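Long-range contacts in acyl-CoA dehydrogenase (Bacillus anthracis, PDB 3OWA), which probably oxidises acyl-CoA thioesters to their 2-enoyl-CoA products, using bound FAD as the electron acceptor: residues R415-P419 and L493-D498; L477-Y482 and L551-E555. One frame throughout, in Å; residues are numbered along the deposited sequence.

Interaction 1 (R415-P419 and L493-D498); sequences RLIVP and LVNIAD
Segments 415-419 and 493-498, on helices 411-427 and 490-520, are both helical. Their axes approach to 7.7 Å at a crossing angle of 81°. This near-perpendicular crossing joins the two acyl-CoA dehydrogenase C-terminal family regions, 255-420 and 466-569. The CA atoms of Arg-415 and Ala-497 are 5.4 Å apart, those of Leu-416 and Leu-493 5.8 Å. The 415-419 helix is kinked at Pro-419, whose ring nitrogen makes no bond to the preceding turn. Leu-493 (chi1 m, chi2 t) sets CD1 4.0 Å from Leu-416 CD2, and its CD2 lies 3.9 Å from Pro-419 CB. Val-494 CG2 is 4.1 Å from Leu-416 CD2. Ile-496 CG2 meets Pro-419 CG at 3.9 Å. Ala-497 allows the close approach: its CB is 3.2 Å from Arg-415 O and 4.1 Å from Val-418 CB. Asp-498 (chi1 m) takes a hydrogen bond on OD1 from Arg-415 NE, 2.6 Å long and part of a salt bridge. Arg-415 extends m, t, t to reach it, and NH1 forms a second salt bridge, to Glu-370. Leu-416 also touches FAD and Leu-306 of the second subunit. Apolar side chains thus pack the crossing, while two carboxylates hold the Arg-415 guanidinium.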
loop_
_atom_site.group_PDB
_atom_site.type_symbol
_atom_site.label_atom_id
_atom_site.label_comp_id
_atom_site.label_asym_id
_atom_site.label_seq_id
_atom_site.Cartn_x
_atom_site.Cartn_y
_atom_site.Cartn_z
ATOM N N ARG A 415 -0.740 14.309 10.856
ATOM C CA ARG A 415 -0.324 13.648 12.084
ATOM C C ARG A 415 0.455 14.578 13.002
ATOM O O ARG A 415 0.208 14.600 14.206
ATOM C CB ARG A 415 0.527 12.394 11.811
ATOM C CG ARG A 415 -0.316 11.171 11.391
ATOM C CD ARG A 415 0.602 10.045 10.863
ATOM N NE ARG A 415 -0.085 8.751 10.915
ATOM C CZ ARG A 415 -0.370 7.995 9.855
ATOM N NH1 ARG A 415 -0.998 6.828 10.021
ATOM N NH2 ARG A 415 0.002 8.382 8.638
ATOM N N LEU A 416 1.387 15.338 12.437
ATOM C CA LEU A 416 2.242 16.208 13.228
ATOM C C LEU A 416 1.490 17.314 13.959
ATOM O O LEU A 416 1.909 17.745 15.018
ATOM C CB LEU A 416 3.317 16.849 12.358
ATOM C CG LEU A 416 4.378 15.918 11.818
ATOM C CD1 LEU A 416 5.179 16.704 10.796
ATOM C CD2 LEU A 416 5.281 15.460 12.978
ATOM N N ILE A 417 0.367 17.748 13.416
ATOM C CA ILE A 417 -0.354 18.840 14.040
ATOM C C ILE A 417 -1.276 18.399 15.173
ATOM O O ILE A 417 -1.641 19.234 16.014
ATOM C CB ILE A 417 -1.144 19.692 13.016
ATOM C CG1 ILE A 417 -2.254 18.868 12.342
ATOM C CG2 ILE A 417 -0.180 20.319 12.000
ATOM C CD1 ILE A 417 -2.895 19.599 11.168
ATOM N N VAL A 418 -1.645 17.120 15.209
ATOM C CA VAL A 418 -2.528 16.633 16.253
ATOM C C VAL A 418 -2.036 16.862 17.725
ATOM O O VAL A 418 -2.771 17.453 18.547
ATOM C CB VAL A 418 -3.011 15.163 15.992
ATOM C CG1 VAL A 418 -3.619 14.545 17.272
ATOM C CG2 VAL A 418 -4.035 15.135 14.859
ATOM N N PRO A 419 -0.819 16.405 18.078
ATOM C CA PRO A 419 -0.423 16.641 19.483
ATOM C C PRO A 419 -0.354 18.108 19.880
ATOM O O PRO A 419 -0.774 18.446 20.981
ATOM C CB PRO A 419 0.964 16.019 19.571
ATOM C CG PRO A 419 0.990 15.002 18.439
ATOM C CD PRO A 419 0.212 15.647 17.344
ATOM N N LEU A 493 5.884 12.521 17.931
ATOM C CA LEU A 493 4.617 13.220 17.644
ATOM C C LEU A 493 3.668 12.331 16.844
ATOM O O LEU A 493 2.467 12.301 17.095
ATOM C CB LEU A 493 4.854 14.554 16.896
ATOM C CG LEU A 493 5.612 15.655 17.648
ATOM C CD1 LEU A 493 5.970 16.802 16.708
ATOM C CD2 LEU A 493 4.788 16.161 18.828
ATOM N N VAL A 494 4.225 11.609 15.882
ATOM C CA VAL A 494 3.436 10.741 15.017
ATOM C C VAL A 494 2.902 9.518 15.798
ATOM O O VAL A 494 1.771 9.081 15.571
ATOM C CB VAL A 494 4.257 10.333 13.790
ATOM C CG1 VAL A 494 3.647 9.112 13.100
ATOM C CG2 VAL A 494 4.314 11.503 12.827
ATOM N N ASN A 495 3.698 8.994 16.740
ATOM C CA ASN A 495 3.208 7.923 17.644
ATOM C C ASN A 495 2.004 8.356 18.470
ATOM O O ASN A 495 1.034 7.603 18.623
ATOM C CB ASN A 495 4.319 7.404 18.586
ATOM C CG ASN A 495 5.368 6.586 17.860
ATOM O OD1 ASN A 495 5.113 6.039 16.785
ATOM N ND2 ASN A 495 6.560 6.508 18.439
ATOM N N ILE A 496 2.072 9.579 18.989
ATOM C CA ILE A 496 1.013 10.126 19.803
ATOM C C ILE A 496 -0.214 10.327 18.919
ATOM O O ILE A 496 -1.312 9.932 19.289
ATOM C CB ILE A 496 1.460 11.460 20.472
ATOM C CG1 ILE A 496 2.540 11.176 21.533
ATOM C CG2 ILE A 496 0.275 12.188 21.079
ATOM C CD1 ILE A 496 3.328 12.376 21.911
ATOM N N ALA A 497 -0.002 10.915 17.747
ATOM C CA ALA A 497 -1.078 11.105 16.767
ATOM C C ALA A 497 -1.731 9.797 16.370
ATOM O O ALA A 497 -2.952 9.743 16.247
ATOM C CB ALA A 497 -0.565 11.851 15.538
ATOM N N ASP A 498 -0.936 8.742 16.197
ATOM C CA ASP A 498 -1.468 7.413 15.851
ATOM C C ASP A 498 -2.251 6.806 17.014
ATOM O O ASP A 498 -3.292 6.169 16.800
ATOM C CB ASP A 498 -0.339 6.462 15.413
ATOM C CG ASP A 498 0.357 6.922 14.105
ATOM O OD1 ASP A 498 -0.225 7.748 13.352
ATOM O OD2 ASP A 498 1.491 6.449 13.809
#

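Interaction 2 (L477-Y482 and L551-E555); sequences LAAQKY and LIAVE
Val-554 packs as a knob into a hole lined by Leu-477, Ala-478, Lys-481 and Tyr-482. Its CA is 6.3 Å from that of Ala-478. With chi1 t, its CG2 lies 4.2 Å from Ala-478 CA and 4.1 Å from Tyr-482 CE2, at the edge of the ring. Its CG1 is 4.0 Å from Leu-477 O. Leu-477 (m, t) puts CD1 3.6 Å from Leu-551 CD2, while its CD2 is 3.4 Å from Glu-555 OE2. This contact joins the C-terminal turn of helix 458-482 to the last part of helix 526-554, within an all-helical C-terminal region. The second segment starts as helix; Glu-555 is loop and extended (phi/psi -141/168), although its N still bonds to Leu-551 O at 3.0 Å. Ile-492 of helix 490-520 and Met-563 of helix 557-571 pack against the pair. No direct hydrogen bond crosses. One water accepts from Lys-481 NZ at 2.8 Å and donates to Val-554 O at 3.0 Å.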
loop_
_atom_site.group_PDB
_atom_site.type_symbol
_atom_site.label_atom_id
_atom_site.label_comp_id
_atom_site.label_asym_id
_atom_site.label_seq_id
_atom_site.Cartn_x
_atom_site.Cartn_y
_atom_site.Cartn_z
ATOM N N LEU A 477 4.355 12.591 29.196
ATOM C CA LEU A 477 5.753 12.281 29.438
ATOM C C LEU A 477 6.679 12.897 28.415
ATOM O O LEU A 477 7.762 13.361 28.768
ATOM C CB LEU A 477 5.962 10.771 29.497
ATOM C CG LEU A 477 5.452 10.153 30.793
ATOM C CD1 LEU A 477 5.514 8.637 30.725
ATOM C CD2 LEU A 477 6.257 10.667 31.993
ATOM N N ALA A 478 6.245 12.882 27.150
ATOM C CA ALA A 478 7.007 13.450 26.041
ATOM C C ALA A 478 7.097 14.977 26.146
ATOM O O ALA A 478 8.158 15.565 25.882
ATOM C CB ALA A 478 6.363 13.067 24.735
ATOM N N ALA A 479 5.978 15.610 26.507
ATOM C CA ALA A 479 5.943 17.069 26.671
ATOM C C ALA A 479 6.810 17.503 27.846
ATOM O O ALA A 479 7.657 18.387 27.702
ATOM C CB ALA A 479 4.515 17.568 26.826
ATOM N N GLN A 480 6.645 16.842 28.989
ATOM C CA GLN A 480 7.491 17.138 30.150
ATOM C C GLN A 480 8.989 16.907 29.870
ATOM O O GLN A 480 9.846 17.559 30.463
ATOM C CB GLN A 480 7.022 16.389 31.407
ATOM C CG GLN A 480 7.593 14.994 31.608
ATOM C CD GLN A 480 7.847 14.662 33.088
ATOM O OE1 GLN A 480 7.557 15.463 33.979
ATOM N NE2 GLN A 480 8.399 13.479 33.347
ATOM N N LYS A 481 9.296 15.998 28.949
ATOM C CA LYS A 481 10.688 15.695 28.600
ATOM C C LYS A 481 11.341 16.722 27.650
ATOM O O LYS A 481 12.459 17.165 27.895
ATOM C CB LYS A 481 10.774 14.292 28.004
ATOM C CG LYS A 481 12.146 13.642 28.061
ATOM C CD LYS A 481 13.076 14.138 26.965
ATOM C CE LYS A 481 14.083 13.078 26.542
ATOM N NZ LYS A 481 15.137 12.808 27.552
ATOM N N TYR A 482 10.658 17.092 26.568
ATOM C CA TYR A 482 11.266 17.968 25.558
ATOM C C TYR A 482 10.824 19.406 25.668
ATOM O O TYR A 482 11.484 20.307 25.142
ATOM C CB TYR A 482 10.989 17.450 24.154
ATOM C CG TYR A 482 11.781 16.222 23.825
ATOM C CD1 TYR A 482 13.118 16.321 23.428
ATOM C CD2 TYR A 482 11.208 14.958 23.931
ATOM C CE1 TYR A 482 13.858 15.192 23.138
ATOM C CE2 TYR A 482 11.933 13.822 23.641
ATOM C CZ TYR A 482 13.260 13.942 23.243
ATOM O OH TYR A 482 13.991 12.810 22.950
ATOM N N LEU A 551 7.865 5.463 24.898
ATOM C CA LEU A 551 8.457 5.385 26.261
ATOM C C LEU A 551 9.961 5.111 26.210
ATOM O O LEU A 551 10.741 5.737 26.915
ATOM C CB LEU A 551 7.731 4.344 27.147
ATOM C CG LEU A 551 6.306 4.694 27.606
ATOM C CD1 LEU A 551 5.609 3.529 28.348
ATOM C CD2 LEU A 551 6.323 5.934 28.476
ATOM N N ILE A 552 10.361 4.189 25.345
ATOM C CA ILE A 552 11.753 3.856 25.140
ATOM C C ILE A 552 12.574 5.021 24.567
ATOM O O ILE A 552 13.775 5.116 24.818
ATOM C CB ILE A 552 11.893 2.622 24.222
ATOM C CG1 ILE A 552 11.272 1.382 24.885
ATOM C CG2 ILE A 552 13.346 2.366 23.868
ATOM C CD1 ILE A 552 11.045 0.220 23.897
ATOM N N ALA A 553 11.939 5.883 23.778
ATOM C CA ALA A 553 12.642 7.014 23.190
ATOM C C ALA A 553 12.736 8.167 24.188
ATOM O O ALA A 553 13.526 9.096 24.012
ATOM C CB ALA A 553 11.926 7.481 21.934
ATOM N N VAL A 554 11.916 8.108 25.226
ATOM C CA VAL A 554 11.749 9.253 26.114
ATOM C C VAL A 554 12.398 9.069 27.480
ATOM O O VAL A 554 12.745 10.046 28.131
ATOM C CB VAL A 554 10.262 9.641 26.195
ATOM C CG1 VAL A 554 9.911 10.287 27.497
ATOM C CG2 VAL A 554 9.907 10.545 25.007
ATOM N N GLU A 555 12.598 7.816 27.887
ATOM C CA GLU A 555 13.172 7.503 29.194
ATOM C C GLU A 555 14.127 6.316 29.126
ATOM O O GLU A 555 14.169 5.611 28.109
ATOM C CB GLU A 555 12.050 7.225 30.183
ATOM C CG GLU A 555 11.410 8.505 30.728
ATOM C CD GLU A 555 9.929 8.346 31.076
ATOM O OE1 GLU A 555 9.396 7.210 30.998
ATOM O OE2 GLU A 555 9.300 9.372 31.421
HETATM O O HOH W 1 15.099 11.010 29.706
#

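How the interactions relate
The centres of interactions 1 and 2 are 14 Å apart, on the same side of the chain's centre. Their segments alternate along the chain: 415-419, 477-482, 493-498, 551-555. Helices 458-482, 490-520 and 526-554 are consecutive. The two contacts touch through Ile-496 CD1 and Ala-478 CB, 4.2 Å apart. Interaction 1 lies beside FAD; the centre of interaction 2 is about 30 Å from the centre of the chain, against about 16 Å for interaction 1. Both reach the second subunit. Interaction 1 thus links helix 411-427, which carries Leu-416 at the cofactor, to helix 490-520, and interaction 2 links helix 458-482 to helix 526-554, the two helices next to 490-520 in the chain.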